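Local coordinates for protein toxin 2A (Paenibacillus larvae, PDB 5URP) that acts as an ADP-ribosyltransferase toxin and virulence factor, probably transferring the ADP-ribose part of NAD+ to a target in the host, at residues 105-108 against 109-112; 119-123 against 124-128; 136-140 against 141-145. All blocks are in the same frame, centred on the assembly; numbering follows the deposited sequence.

Interaction 1. Residues 105-108 against 109-112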
ATOM      1  N   ARG A 105       1.311   4.499  -3.212  1.00 21.71           N
ATOM      2  CA  ARG A 105       1.323   3.159  -3.780  1.00 20.47           C
ATOM      3  C   ARG A 105       1.039   3.256  -5.268  1.00 22.73           C
ATOM      4  O   ARG A 105       0.006   3.785  -5.657  1.00 22.82           O
ATOM      5  CB  ARG A 105       0.257   2.277  -3.115  1.00 22.08           C
ATOM      6  CG  ARG A 105       0.151   0.922  -3.733  1.00 24.73           C
ATOM      7  CD  ARG A 105      -0.789   0.052  -2.906  1.00 31.08           C
ATOM      8  NE  ARG A 105      -1.160  -1.181  -3.597  1.00 38.56           N
ATOM      9  CZ  ARG A 105      -0.382  -2.251  -3.720  1.00 45.24           C
ATOM     10  NH1 ARG A 105       0.843  -2.271  -3.205  1.00 39.36           N
ATOM     11  NH2 ARG A 105      -0.825  -3.309  -4.380  1.00 60.39           N
ATOM     12  N   GLY A 106       1.962   2.779  -6.091  1.00 24.39           N
ATOM     13  CA  GLY A 106       1.675   2.625  -7.503  1.00 25.28           C
ATOM     14  C   GLY A 106       1.023   1.279  -7.765  1.00 27.38           C
ATOM     15  O   GLY A 106       1.443   0.254  -7.230  1.00 29.50           O
ATOM     16  N   THR A 107      -0.002   1.288  -8.607  1.00 25.82           N
ATOM     17  CA  THR A 107      -0.668   0.044  -8.932  1.00 25.23           C
ATOM     18  C   THR A 107      -1.312   0.195 -10.310  1.00 29.32           C
ATOM     19  O   THR A 107      -0.929   1.057 -11.101  1.00 28.28           O
ATOM     20  CB  THR A 107      -1.643  -0.331  -7.790  1.00 27.31           C
ATOM     21  OG1 THR A 107      -2.132  -1.664  -7.994  1.00 30.27           O
ATOM     22  CG2 THR A 107      -2.783   0.661  -7.678  1.00 28.97           C
ATOM     23  N   ASP A 108      -2.296  -0.645 -10.612  1.00 32.04           N
ATOM     24  CA  ASP A 108      -3.046  -0.490 -11.853  1.00 32.27           C
ATOM     25  C   ASP A 108      -4.538  -0.553 -11.536  1.00 31.67           C
ATOM     26  O   ASP A 108      -4.973  -0.390 -10.389  1.00 32.68           O
ATOM     27  CB  ASP A 108      -2.568  -1.508 -12.889  1.00 35.05           C
ATOM     28  CG  ASP A 108      -2.893  -2.940 -12.514  1.00 39.80           C
ATOM     29  OD1 ASP A 108      -3.628  -3.169 -11.527  1.00 39.04           O
ATOM     30  OD2 ASP A 108      -2.406  -3.837 -13.214  1.00 42.79           O
ATOM     31  N   GLY A 109      -5.340  -0.722 -12.573  1.00 35.81           N
ATOM     32  CA  GLY A 109      -6.783  -0.642 -12.447  1.00 41.27           C
ATOM     33  C   GLY A 109      -7.420  -1.742 -11.634  1.00 42.94           C
ATOM     34  O   GLY A 109      -8.633  -1.690 -11.400  1.00 38.70           O
ATOM     35  N   ILE A 110      -6.637  -2.727 -11.183  1.00 46.75           N
ATOM     36  CA  ILE A 110      -7.195  -3.856 -10.440  1.00 43.94           C
ATOM     37  C   ILE A 110      -7.971  -3.384  -9.219  1.00 40.50           C
ATOM     38  O   ILE A 110      -8.970  -4.003  -8.839  1.00 48.32           O
ATOM     39  CB  ILE A 110      -6.071  -4.840 -10.046  1.00 47.06           C
ATOM     40  CG1 ILE A 110      -6.659  -6.158  -9.548  1.00 50.58           C
ATOM     41  CG2 ILE A 110      -5.162  -4.244  -8.974  1.00 45.57           C
ATOM     42  CD1 ILE A 110      -7.334  -6.947 -10.613  1.00 56.13           C
ATOM     43  N   ILE A 111      -7.542  -2.294  -8.584  1.00 37.82           N
ATOM     44  CA  ILE A 111      -8.220  -1.848  -7.370  1.00 40.88           C
ATOM     45  C   ILE A 111      -9.678  -1.548  -7.635  1.00 42.76           C
ATOM     46  O   ILE A 111     -10.482  -1.511  -6.697  1.00 44.74           O
ATOM     47  CB  ILE A 111      -7.526  -0.619  -6.748  1.00 38.41           C
ATOM     48  CG1 ILE A 111      -7.595   0.592  -7.678  1.00 37.44           C
ATOM     49  CG2 ILE A 111      -6.114  -0.981  -6.361  1.00 43.32           C
ATOM     50  CD1 ILE A 111      -7.180   1.871  -7.007  1.00 39.96           C
ATOM     51  N   PHE A 112     -10.050  -1.348  -8.896  1.00 32.10           N
ATOM     52  CA  PHE A 112     -11.417  -1.035  -9.270  1.00 38.56           C
ATOM     53  C   PHE A 112     -12.172  -2.268  -9.736  1.00 53.69           C
ATOM     54  O   PHE A 112     -13.301  -2.144 -10.221  1.00 59.84           O
ATOM     55  CB  PHE A 112     -11.427   0.029 -10.374  1.00 40.18           C
ATOM     56  CG  PHE A 112     -10.750   1.301  -9.978  1.00 35.28           C
ATOM     57  CD1 PHE A 112     -11.214   2.027  -8.896  1.00 30.86           C
ATOM     58  CD2 PHE A 112      -9.638   1.763 -10.661  1.00 34.56           C
ATOM     59  CE1 PHE A 112     -10.584   3.192  -8.509  1.00 30.62           C
ATOM     60  CE2 PHE A 112      -8.992   2.944 -10.271  1.00 31.92           C
ATOM     61  CZ  PHE A 112      -9.468   3.651  -9.200  1.00 32.03           C
TER
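Asp108 and Ile110 meet where strand 101-107 ends and the chain turns into a single stretch of 3-10 helix. Asp108 OD1 accepts the backbone N-H of Ile110 at 3.1 Å in a fairly straight bond (N-H...O 164°); the N-H comes from above the carboxylate plane, 47° out of it. With chi1 at 67°, the carboxylate is tucked between the backbone N and the carbonyl carbon of its own residue, and this swings OD1 back over the turn. An aspartate suits this place because its short side chain reaches an amide two residues ahead, closing an Asx turn; the second oxygen, OD2, is held by Gln117 NE2. Gly109 follows, and its O accepts Phe112 N at 2.9 Å in the 3-10 turn. The packing is closest around the same carboxylate, where Ile110 CG2 lies 3.2 Å from Asp108 OD1. Toward Thr107 the fit is looser: Ile110 CG2 is 4.1 Å from Thr107 OG1, the two side chains crossing at about a right angle, and Thr107 CG2 is 3.9 Å from Ile111 CG2. Thr107 and Ile111 also lean on strand 164-170, whereas Ile110 touches Gln117, and the far end of Ile110, a partly exposed residue, leads away from 105-108. Ile111 CG1 lies over the centre of the ring of Phe112, a residue that also rests on Leu215 and Val217. The whole is an Asx turn leading an edge strand of the ADP-ribosyltransferase sheet into a 3-10 turn.

Interaction 2. Residues 119-123 against 124-128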
ATOM      1  N   THR A 119      -7.876  -1.372 -19.086  1.00 80.03           N
ATOM      2  CA  THR A 119      -8.756  -0.486 -19.830  1.00 68.05           C
ATOM      3  C   THR A 119      -8.402   0.980 -19.630  1.00 58.91           C
ATOM      4  O   THR A 119      -8.945   1.839 -20.330  1.00 46.90           O
ATOM      5  CB  THR A 119     -10.213  -0.712 -19.398  1.00 59.40           C
ATOM      6  OG1 THR A 119     -10.413  -0.137 -18.098  1.00 63.62           O
ATOM      7  CG2 THR A 119     -10.530  -2.196 -19.316  1.00 57.60           C
ATOM      8  N   LEU A 120      -7.499   1.287 -18.704  1.00 50.17           N
ATOM      9  CA  LEU A 120      -7.284   2.669 -18.308  1.00 46.89           C
ATOM     10  C   LEU A 120      -6.478   3.436 -19.345  1.00 47.92           C
ATOM     11  O   LEU A 120      -6.731   4.627 -19.576  1.00 44.79           O
ATOM     12  CB  LEU A 120      -6.581   2.709 -16.951  1.00 51.24           C
ATOM     13  CG  LEU A 120      -6.459   4.049 -16.243  1.00 69.63           C
ATOM     14  CD1 LEU A 120      -7.788   4.793 -16.184  1.00 76.46           C
ATOM     15  CD2 LEU A 120      -5.933   3.794 -14.839  1.00 79.90           C
ATOM     16  N   MET A 121      -5.524   2.773 -19.993  1.00 52.20           N
ATOM     17  CA  MET A 121      -4.511   3.451 -20.780  1.00 52.34           C
ATOM     18  C   MET A 121      -4.768   3.244 -22.261  1.00 53.25           C
ATOM     19  O   MET A 121      -5.158   2.154 -22.693  1.00 52.60           O
ATOM     20  CB  MET A 121      -3.107   2.943 -20.431  1.00 60.06           C
ATOM     21  CG  MET A 121      -2.685   3.172 -18.985  1.00 54.22           C
ATOM     22  SD  MET A 121      -2.734   4.909 -18.496  1.00 47.73           S
ATOM     23  CE  MET A 121      -1.457   5.587 -19.552  1.00 49.02           C
ATOM     24  N   ASN A 122      -4.571   4.314 -23.019  1.00 54.57           N
ATOM     25  CA  ASN A 122      -4.442   4.266 -24.467  1.00 67.03           C
ATOM     26  C   ASN A 122      -3.041   4.819 -24.725  1.00 62.41           C
ATOM     27  O   ASN A 122      -2.834   6.033 -24.800  1.00 57.22           O
ATOM     28  CB  ASN A 122      -5.574   5.060 -25.152  1.00 76.06           C
ATOM     29  CG  ASN A 122      -6.954   4.447 -24.900  1.00 96.11           C
ATOM     30  OD1 ASN A 122      -7.941   5.166 -24.750  1.00105.24           O
ATOM     31  ND2 ASN A 122      -7.021   3.116 -24.835  1.00105.61           N
ATOM     32  N   GLY A 123      -2.065   3.916 -24.770  1.00 58.18           N
ATOM     33  CA  GLY A 123      -0.675   4.332 -24.874  1.00 58.21           C
ATOM     34  C   GLY A 123      -0.243   5.058 -23.615  1.00 54.43           C
ATOM     35  O   GLY A 123      -0.444   4.582 -22.491  1.00 54.06           O
ATOM     36  N   ASN A 124       0.355   6.235 -23.793  1.00 56.94           N
ATOM     37  CA  ASN A 124       0.840   7.036 -22.676  1.00 61.88           C
ATOM     38  C   ASN A 124      -0.208   8.005 -22.137  1.00 49.43           C
ATOM     39  O   ASN A 124       0.113   8.820 -21.268  1.00 44.29           O
ATOM     40  CB  ASN A 124       2.093   7.814 -23.095  1.00 69.37           C
ATOM     41  CG  ASN A 124       3.333   6.943 -23.133  1.00 72.62           C
ATOM     42  OD1 ASN A 124       3.427   5.943 -22.420  1.00 62.04           O
ATOM     43  ND2 ASN A 124       4.295   7.322 -23.962  1.00 84.83           N
ATOM     44  N   LYS A 125      -1.444   7.937 -22.627  1.00 47.10           N
ATOM     45  CA  LYS A 125      -2.512   8.829 -22.199  1.00 52.75           C
ATOM     46  C   LYS A 125      -3.585   8.021 -21.480  1.00 44.70           C
ATOM     47  O   LYS A 125      -3.861   6.872 -21.839  1.00 44.95           O
ATOM     48  CB  LYS A 125      -3.124   9.573 -23.396  1.00 65.91           C
ATOM     49  CG  LYS A 125      -2.101  10.312 -24.276  1.00 73.94           C
ATOM     50  CD  LYS A 125      -2.198  11.834 -24.153  1.00 73.46           C
ATOM     51  CE  LYS A 125      -0.920  12.549 -24.630  1.00 76.75           C
ATOM     52  NZ  LYS A 125       0.211  12.474 -23.639  1.00 74.04           N
ATOM     53  N   VAL A 126      -4.183   8.607 -20.459  1.00 38.48           N
ATOM     54  CA  VAL A 126      -5.319   7.960 -19.819  1.00 37.57           C
ATOM     55  C   VAL A 126      -6.524   8.121 -20.729  1.00 40.46           C
ATOM     56  O   VAL A 126      -6.758   9.201 -21.283  1.00 43.88           O
ATOM     57  CB  VAL A 126      -5.589   8.543 -18.419  1.00 38.56           C
ATOM     58  CG1 VAL A 126      -6.958   8.083 -17.916  1.00 39.54           C
ATOM     59  CG2 VAL A 126      -4.531   8.105 -17.439  1.00 37.13           C
ATOM     60  N   ASN A 127      -7.274   7.037 -20.914  1.00 41.55           N
ATOM     61  CA  ASN A 127      -8.532   7.083 -21.655  1.00 45.85           C
ATOM     62  C   ASN A 127      -9.534   7.950 -20.888  1.00 41.87           C
ATOM     63  O   ASN A 127      -9.956   7.593 -19.787  1.00 41.83           O
ATOM     64  CB  ASN A 127      -9.046   5.661 -21.858  1.00 62.25           C
ATOM     65  CG  ASN A 127     -10.306   5.615 -22.693  1.00 83.09           C
ATOM     66  OD1 ASN A 127     -11.243   6.387 -22.461  1.00 79.04           O
ATOM     67  ND2 ASN A 127     -10.341   4.725 -23.667  1.00102.67           N
ATOM     68  N   GLY A 128      -9.897   9.104 -21.458  1.00 48.33           N
ATOM     69  CA  GLY A 128     -10.665  10.086 -20.706  1.00 51.87           C
ATOM     70  C   GLY A 128     -12.067   9.623 -20.370  1.00 51.22           C
ATOM     71  O   GLY A 128     -12.606   9.970 -19.315  1.00 49.17           O
TER
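Asn127 and Leu120 close the open end of a short beta hairpin, with Asn127 N donating to Leu120 O at 2.8 Å along a nearly straight line (167°). Starting from there, the Asn127 side chain can be followed outward. Its CB passes close to two oxygens, 3.4 Å from Leu120 O and 3.1 Å from Asn122 OD1. With chi1 at -177°, CG stands anti to the backbone N, which brings the amide across that of Asn122, the two planes turned 58° apart. At the tip the branches divide: ND2 lies 2.7 Å from Asn122 OD1, whereas OD1 turns to the helix that follows, accepting Val130 N and, weakly, Glu129 N. Asparagine suits the N-cap position because its short carboxamide can reach these amides in the first turn of the helix. Further along the hairpin, Asn122 and Lys125 form a hydrogen-bonded antiparallel pair, with Asn122 N to Lys125 O at 2.9 Å and the return bond from Lys125 N to Asn122 O longer. A type II' turn joins them, and Gly123 takes its positive phi, a conformation easily reached without a side chain. Met121, bent at both chi2 and chi3, folds back so that SD meets Val126 CG2 at 3.8 Å, and CE comes near Lys125 O. Leu120 CD1 packs on Val126 CG1. The hairpin leads straight into helix 128-138, against which Leu120 touches Ile134 and Val126 touches Ala131, while Met121 rests on Pro163, just before strand 164-170.

Interaction 3. Residues 136-140 against 141-145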
ATOM      1  N   LYS A 136     -16.861   8.771 -11.533  1.00 39.27           N
ATOM      2  CA  LYS A 136     -18.263   8.757 -11.143  1.00 40.40           C
ATOM      3  C   LYS A 136     -18.603   7.528 -10.303  1.00 43.25           C
ATOM      4  O   LYS A 136     -19.431   7.612  -9.389  1.00 41.83           O
ATOM      5  CB  LYS A 136     -19.141   8.812 -12.386  1.00 44.66           C
ATOM      6  CG  LYS A 136     -20.648   8.672 -12.069  1.00 58.20           C
ATOM      7  CD  LYS A 136     -21.507   9.664 -12.836  1.00 69.41           C
ATOM      8  CE  LYS A 136     -22.956   9.630 -12.357  1.00 72.91           C
ATOM      9  NZ  LYS A 136     -23.809  10.681 -13.006  1.00 73.76           N
ATOM     10  N   GLU A 137     -17.973   6.386 -10.585  1.00 37.91           N
ATOM     11  CA  GLU A 137     -18.336   5.126  -9.938  1.00 38.19           C
ATOM     12  C   GLU A 137     -17.673   4.941  -8.573  1.00 36.04           C
ATOM     13  O   GLU A 137     -18.266   4.306  -7.698  1.00 37.06           O
ATOM     14  CB  GLU A 137     -17.979   3.955 -10.863  1.00 59.55           C
ATOM     15  CG  GLU A 137     -18.188   2.564 -10.276  1.00 59.06           C
ATOM     16  CD  GLU A 137     -18.216   1.442 -11.338  1.00 57.69           C
ATOM     17  OE1 GLU A 137     -18.262   1.746 -12.553  1.00 58.63           O
ATOM     18  OE2 GLU A 137     -18.203   0.245 -10.951  1.00 52.10           O
ATOM     19  N   PHE A 138     -16.463   5.477  -8.360  1.00 33.09           N
ATOM     20  CA  PHE A 138     -15.665   5.135  -7.185  1.00 30.90           C
ATOM     21  C   PHE A 138     -15.338   6.301  -6.270  1.00 29.52           C
ATOM     22  O   PHE A 138     -14.980   6.065  -5.113  1.00 28.38           O
ATOM     23  CB  PHE A 138     -14.347   4.461  -7.612  1.00 29.34           C
ATOM     24  CG  PHE A 138     -14.559   3.102  -8.208  1.00 32.35           C
ATOM     25  CD1 PHE A 138     -14.719   1.992  -7.393  1.00 35.71           C
ATOM     26  CD2 PHE A 138     -14.634   2.942  -9.588  1.00 32.92           C
ATOM     27  CE1 PHE A 138     -14.940   0.751  -7.941  1.00 35.96           C
ATOM     28  CE2 PHE A 138     -14.864   1.704 -10.146  1.00 34.28           C
ATOM     29  CZ  PHE A 138     -15.013   0.601  -9.325  1.00 36.41           C
ATOM     30  N   GLU A 139     -15.415   7.538  -6.736  1.00 29.94           N
ATOM     31  CA  GLU A 139     -15.232   8.655  -5.825  1.00 29.32           C
ATOM     32  C   GLU A 139     -16.348   8.634  -4.792  1.00 29.83           C
ATOM     33  O   GLU A 139     -17.517   8.415  -5.118  1.00 32.18           O
ATOM     34  CB  GLU A 139     -15.245   9.971  -6.593  1.00 32.87           C
ATOM     35  CG  GLU A 139     -14.143  10.923  -6.233  1.00 38.74           C
ATOM     36  CD  GLU A 139     -14.190  12.222  -7.036  1.00 42.61           C
ATOM     37  OE1 GLU A 139     -15.235  12.918  -7.047  1.00 43.54           O
ATOM     38  OE2 GLU A 139     -13.163  12.564  -7.634  1.00 33.42           O
ATOM     39  N   GLY A 140     -15.975   8.834  -3.537  1.00 32.45           N
ATOM     40  CA  GLY A 140     -16.952   8.798  -2.468  1.00 32.98           C
ATOM     41  C   GLY A 140     -17.391   7.401  -2.106  1.00 32.96           C
ATOM     42  O   GLY A 140     -18.496   7.215  -1.586  1.00 33.31           O
ATOM     43  N   THR A 141     -16.554   6.405  -2.355  1.00 29.34           N
ATOM     44  CA  THR A 141     -16.845   5.041  -1.956  1.00 29.11           C
ATOM     45  C   THR A 141     -15.667   4.489  -1.184  1.00 28.16           C
ATOM     46  O   THR A 141     -14.534   4.990  -1.260  1.00 28.60           O
ATOM     47  CB  THR A 141     -17.148   4.143  -3.145  1.00 29.25           C
ATOM     48  OG1 THR A 141     -15.922   3.814  -3.830  1.00 29.57           O
ATOM     49  CG2 THR A 141     -18.104   4.835  -4.092  1.00 32.27           C
ATOM     50  N   MET A 142     -15.952   3.456  -0.399  1.00 34.26           N
ATOM     51  CA  MET A 142     -14.919   2.738   0.328  1.00 32.56           C
ATOM     52  C   MET A 142     -14.430   1.560  -0.500  1.00 32.13           C
ATOM     53  O   MET A 142     -15.245   0.835  -1.076  1.00 37.92           O
ATOM     54  CB  MET A 142     -15.475   2.257   1.670  1.00 33.86           C
ATOM     55  CG  MET A 142     -14.423   1.935   2.690  1.00 40.53           C
ATOM     56  SD  MET A 142     -15.334   1.205   4.093  1.00 54.54           S
ATOM     57  CE  MET A 142     -15.689   2.684   4.975  1.00 31.46           C
ATOM     58  N   LEU A 143     -13.116   1.367  -0.550  1.00 31.07           N
ATOM     59  CA  LEU A 143     -12.497   0.160  -1.086  1.00 32.31           C
ATOM     60  C   LEU A 143     -11.977  -0.695   0.070  1.00 34.14           C
ATOM     61  O   LEU A 143     -11.720  -0.196   1.171  1.00 33.35           O
ATOM     62  CB  LEU A 143     -11.355   0.477  -2.051  1.00 37.72           C
ATOM     63  CG  LEU A 143     -11.687   1.269  -3.329  1.00 51.44           C
ATOM     64  CD1 LEU A 143     -10.470   1.359  -4.237  1.00 59.01           C
ATOM     65  CD2 LEU A 143     -12.826   0.662  -4.082  1.00 56.69           C
ATOM     66  N   LEU A 144     -11.895  -2.003  -0.173  1.00 34.62           N
ATOM     67  CA  LEU A 144     -11.451  -2.985   0.815  1.00 35.69           C
ATOM     68  C   LEU A 144     -10.387  -3.840   0.152  1.00 34.63           C
ATOM     69  O   LEU A 144     -10.660  -4.493  -0.860  1.00 33.10           O
ATOM     70  CB  LEU A 144     -12.614  -3.860   1.307  1.00 35.02           C
ATOM     71  CG  LEU A 144     -12.270  -5.163   2.042  1.00 36.22           C
ATOM     72  CD1 LEU A 144     -11.613  -4.844   3.331  1.00 41.97           C
ATOM     73  CD2 LEU A 144     -13.529  -6.008   2.260  1.00 36.18           C
ATOM     74  N   GLU A 145      -9.176  -3.823   0.698  1.00 28.66           N
ATOM     75  CA  GLU A 145      -8.065  -4.611   0.175  1.00 27.82           C
ATOM     76  C   GLU A 145      -7.910  -5.885   0.994  1.00 28.45           C
ATOM     77  O   GLU A 145      -7.546  -5.830   2.171  1.00 28.88           O
ATOM     78  CB  GLU A 145      -6.781  -3.787   0.199  1.00 27.56           C
ATOM     79  CG  GLU A 145      -5.555  -4.548  -0.245  1.00 27.91           C
ATOM     80  CD  GLU A 145      -5.707  -5.177  -1.619  1.00 33.21           C
ATOM     81  OE1 GLU A 145      -5.515  -6.411  -1.732  1.00 30.22           O
ATOM     82  OE2 GLU A 145      -6.008  -4.437  -2.581  1.00 32.67           O
TER
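Thr141 and Phe138 hold the chain together where helix 128-138 gives way to the segment carrying strand 142-145. Thr141 is the residue most covered by the contact. Its OG1 donates to Phe138 O at 2.8 Å, approaching at a C=O...O angle of 120° and tilted 26° from the carbonyl plane. The torsion explains the reach: chi1 of 76° turns the hydroxyl toward Phe138 O. Thr141 N adds a weak bond to the same carbonyl, 3.2 Å from Phe138 O. The methyl group faces the helix as well, Thr141 CG2 lying 3.6 Å from Glu137 O. Phe138, second in burial, supplies a ring that meets Leu143, with CD1 4.0 Å from Leu143 CD2 and the two side chains crossing at about a right angle; Glu137 CG lies over one face of the ring, offset toward its rim. Gly140 comes third. It occupies the third position of a type II turn running from Phe138 to Thr141, where phi is positive, a backbone shape that glycine adopts most readily. Within the turn, Glu139 forms a salt bridge with Lys135 and also accepts Ile204 N. A carbonyl in the last turn of a helix commonly lacks an amide donor four residues ahead, and here the hydroxyl of Thr141 supplies a partner. That hydroxyl makes the shorter bond and the turn amide the weaker one, and the polar end of the helix is thereby tied to the segment that follows.

Overall arrangement
Along the chain the three interactions come in series, all within the ADP-ribosyltransferase domain. Interactions 1 and 3 lie at the end of strand 101-107 and the start of strand 142-145, the outermost two of the five-stranded mixed sheet, yet their centres are only 12 Å apart and they touch: Phe112 O meets Phe138 CZ at 3.4 Å, and the two rings meet with planes at about 50°. Interaction 2 stands off this sheet, its centre 14 Å from that of interaction 1 and 20 Å from that of interaction 3, without touching either. Helix 128-138 begins at interaction 2 and ends at interaction 3, so the chain between the outermost strands passes through the three contacts in turn.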